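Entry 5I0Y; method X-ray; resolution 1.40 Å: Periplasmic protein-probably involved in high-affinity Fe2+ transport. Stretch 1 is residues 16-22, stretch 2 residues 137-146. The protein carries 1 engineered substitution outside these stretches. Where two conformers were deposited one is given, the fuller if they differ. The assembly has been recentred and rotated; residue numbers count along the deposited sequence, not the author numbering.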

# COMPACT_ATOMS: atom_id res chain seq x y z
N GLU B 16 -4.31 -15.27 7.77
CA GLU B 16 -3.90 -15.56 6.41
C GLU B 16 -2.82 -14.60 5.91
O GLU B 16 -2.73 -14.27 4.71
CB GLU B 16 -5.13 -15.57 5.48
CG GLU B 16 -6.05 -16.77 5.71
CD GLU B 16 -7.27 -16.56 6.60
OE1 GLU B 16 -8.04 -17.54 6.69
OE2 GLU B 16 -7.50 -15.48 7.19
N MET B 17 -1.98 -14.20 6.85
CA MET B 17 -0.78 -13.38 6.58
C MET B 17 0.40 -13.98 7.32
O MET B 17 0.21 -14.60 8.37
CB MET B 17 -0.96 -11.94 7.06
CG MET B 17 -2.09 -11.17 6.38
SD MET B 17 -2.38 -9.58 7.17
CE MET B 17 -3.10 -10.12 8.72
N GLU B 18 1.61 -13.79 6.79
CA GLU B 18 2.84 -14.10 7.53
C GLU B 18 3.41 -12.77 7.98
O GLU B 18 3.60 -11.87 7.16
CB GLU B 18 3.85 -14.87 6.67
CG GLU B 18 4.97 -15.53 7.46
CD GLU B 18 4.49 -16.68 8.36
OE1 GLU B 18 3.38 -17.19 8.15
OE2 GLU B 18 5.26 -17.07 9.27
N LEU B 19 3.64 -12.65 9.29
CA LEU B 19 4.04 -11.40 9.90
C LEU B 19 5.37 -11.59 10.59
O LEU B 19 5.48 -12.40 11.50
CB LEU B 19 3.00 -10.93 10.90
CG LEU B 19 1.57 -10.86 10.36
CD1 LEU B 19 0.73 -12.08 10.74
CD2 LEU B 19 0.90 -9.59 10.86
N ALA B 20 6.38 -10.84 10.15
CA ALA B 20 7.72 -10.92 10.73
C ALA B 20 8.18 -9.55 11.19
O ALA B 20 7.81 -8.52 10.60
CB ALA B 20 8.70 -11.47 9.72
N ALA B 21 8.97 -9.52 12.26
CA ALA B 21 9.66 -8.31 12.68
C ALA B 21 11.09 -8.43 12.19
O ALA B 21 11.70 -9.49 12.30
CB ALA B 21 9.60 -8.17 14.19
N VAL B 22 11.63 -7.34 11.64
CA VAL B 22 13.03 -7.33 11.24
C VAL B 22 13.59 -5.96 11.55
O VAL B 22 12.85 -5.02 11.81
CB VAL B 22 13.23 -7.64 9.74
CG1 VAL B 22 12.83 -9.07 9.42
CG2 VAL B 22 12.46 -6.66 8.87
N TRP B 137 -13.01 -8.06 6.93
CA TRP B 137 -11.73 -7.89 7.62
C TRP B 137 -11.73 -8.57 8.94
O TRP B 137 -12.75 -8.61 9.64
CB TRP B 137 -11.36 -6.43 7.82
CG TRP B 137 -11.11 -5.71 6.54
CD1 TRP B 137 -11.83 -4.64 6.03
CD2 TRP B 137 -10.06 -5.98 5.56
NE1 TRP B 137 -11.33 -4.25 4.82
CE2 TRP B 137 -10.26 -5.00 4.49
CE3 TRP B 137 -9.02 -6.89 5.47
CZ2 TRP B 137 -9.43 -4.96 3.37
CZ3 TRP B 137 -8.19 -6.84 4.34
CH2 TRP B 137 -8.40 -5.90 3.32
N TRP B 138 -10.57 -9.10 9.30
CA TRP B 138 -10.28 -9.50 10.66
C TRP B 138 -10.28 -8.32 11.60
O TRP B 138 -10.17 -7.17 11.16
CB TRP B 138 -8.93 -10.21 10.71
CG TRP B 138 -7.90 -9.62 9.75
CD1 TRP B 138 -7.59 -10.04 8.46
CD2 TRP B 138 -7.04 -8.47 10.00
NE1 TRP B 138 -6.60 -9.26 7.92
CE2 TRP B 138 -6.23 -8.30 8.79
CE3 TRP B 138 -6.84 -7.62 11.08
CZ2 TRP B 138 -5.27 -7.30 8.70
CZ3 TRP B 138 -5.86 -6.61 10.98
CH2 TRP B 138 -5.10 -6.47 9.81
N LYS B 139 -10.44 -8.60 12.89
CA LYS B 139 -10.42 -7.55 13.91
C LYS B 139 -8.98 -7.21 14.28
O LYS B 139 -8.08 -8.04 14.07
CB LYS B 139 -11.16 -8.00 15.17
CG LYS B 139 -12.68 -8.12 15.00
CD LYS B 139 -13.35 -8.65 16.26
CE LYS B 139 -14.80 -9.05 15.99
NZ LYS B 139 -14.92 -10.43 15.41
N PRO B 140 -8.75 -6.00 14.82
CA PRO B 140 -7.40 -5.62 15.25
C PRO B 140 -6.79 -6.69 16.17
O PRO B 140 -7.50 -7.34 16.95
CB PRO B 140 -7.62 -4.29 15.98
CG PRO B 140 -8.86 -3.71 15.38
CD PRO B 140 -9.72 -4.90 15.05
N PHE B 141 -5.49 -6.89 16.06
CA PHE B 141 -4.82 -7.93 16.83
C PHE B 141 -3.37 -7.55 17.06
O PHE B 141 -2.78 -6.70 16.34
CB PHE B 141 -4.93 -9.29 16.14
CG PHE B 141 -4.12 -9.40 14.85
CD1 PHE B 141 -2.89 -10.05 14.84
CD2 PHE B 141 -4.62 -8.89 13.65
CE1 PHE B 141 -2.15 -10.15 13.67
CE2 PHE B 141 -3.87 -8.99 12.47
CZ PHE B 141 -2.64 -9.63 12.49
N ASP B 142 -2.78 -8.23 18.04
CA ASP B 142 -1.37 -8.13 18.35
C ASP B 142 -0.59 -9.34 17.87
O ASP B 142 -1.10 -10.46 17.82
CB ASP B 142 -1.15 -8.05 19.86
CG ASP B 142 -1.47 -6.70 20.47
OD1 ASP B 142 -1.81 -5.74 19.74
OD2 ASP B 142 -1.34 -6.58 21.70
N VAL B 143 0.67 -9.10 17.55
CA VAL B 143 1.63 -10.17 17.35
C VAL B 143 2.91 -9.82 18.09
O VAL B 143 3.34 -8.66 18.09
CB VAL B 143 1.88 -10.42 15.85
CG1 VAL B 143 2.22 -9.14 15.12
CG2 VAL B 143 2.96 -11.46 15.69
N SER B 144 3.49 -10.81 18.76
CA SER B 144 4.71 -10.57 19.56
C SER B 144 5.92 -11.37 19.13
O SER B 144 5.79 -12.47 18.54
CB SER B 144 4.44 -10.86 21.03
OG SER B 144 3.49 -9.94 21.55
N TYR B 145 7.09 -10.82 19.45
CA TYR B 145 8.38 -11.36 19.01
C TYR B 145 9.36 -11.21 20.15
O TYR B 145 9.31 -10.22 20.87
CB TYR B 145 8.92 -10.56 17.80
CG TYR B 145 7.94 -10.54 16.65
CD1 TYR B 145 7.90 -11.59 15.74
CD2 TYR B 145 7.04 -9.50 16.50
CE1 TYR B 145 6.98 -11.60 14.70
CE2 TYR B 145 6.14 -9.49 15.46
CZ TYR B 145 6.10 -10.54 14.57
OH TYR B 145 5.21 -10.55 13.53
N GLU B 146 10.25 -12.18 20.30
CA GLU B 146 11.34 -12.12 21.28
C GLU B 146 12.66 -12.27 20.55
O GLU B 146 12.81 -13.11 19.68
CB GLU B 146 11.18 -13.21 22.34
CG GLU B 146 9.99 -13.01 23.26
CD GLU B 146 9.90 -14.01 24.39
OE1 GLU B 146 10.73 -14.94 24.45
OE2 GLU B 146 8.99 -13.86 25.23
O HOH W 1 4.97 -8.15 11.70

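A single hydroxyl supplies the one direct hydrogen bond in this contact: Tyr145 OH donates to the backbone carbonyl Leu19 O at 2.8 Å, reaching across two strands whose axes come no closer than 8.0 Å. At that separation no backbone ladder links them; their N-to-C directions diverge by 44°, and side chains must do the joining. The same hydroxyl accepts a hydrogen bond from a water, 3.0 Å from Tyr145 OH, which also donates weakly to Ala20 O at 3.1 Å. Tyrosine suits this place because it is long enough to span the gap and carries a hydroxyl at its tip to meet the carbonyl and the water, while its ring packs on Ala21.

Alternation along the strands sorts the residues. Met17, Leu19 and Ala21 direct their CA-to-CB bonds toward the second stretch, while those of Glu18 and Ala20 point away; on the second strand the CA-to-CB bonds of Phe141, Val143 and Tyr145 point toward the first, and Asp142 and Ser144, both exposed, have side chains hydrogen-bonded elsewhere in the structure.

Size is matched locally. Ala21 CB lies over one face of the Tyr145 ring, 3.8 Å from its centroid and 15° off the normal, a CH-pi contact that the small methyl makes at close range. Leu19 instead meets Phe141 at the ring edge, with Leu19 CD2 3.9 Å from Phe141 CZ, and just reaches Val143, with Leu19 CD2 to Val143 CG1 at 4.5 Å. At the other end, the unbranched chain of Met17 (m, t, m) brings its terminal methyl against both Trp138 and Phe141: Met17 CE is 3.6 Å from Trp138 CZ2 and 3.8 Å from Phe141 CZ. Trp138, in the loop before the strand, thus extends the apolar contact beyond it. Altogether the two stretches bury 339 Å², summed over both sides. Met17, Leu19, Ala21, Val143 and Tyr145 are buried, places that suit apolar side chains, and the one polar side-chain group among them, the Tyr145 hydroxyl, is hydrogen-bonded.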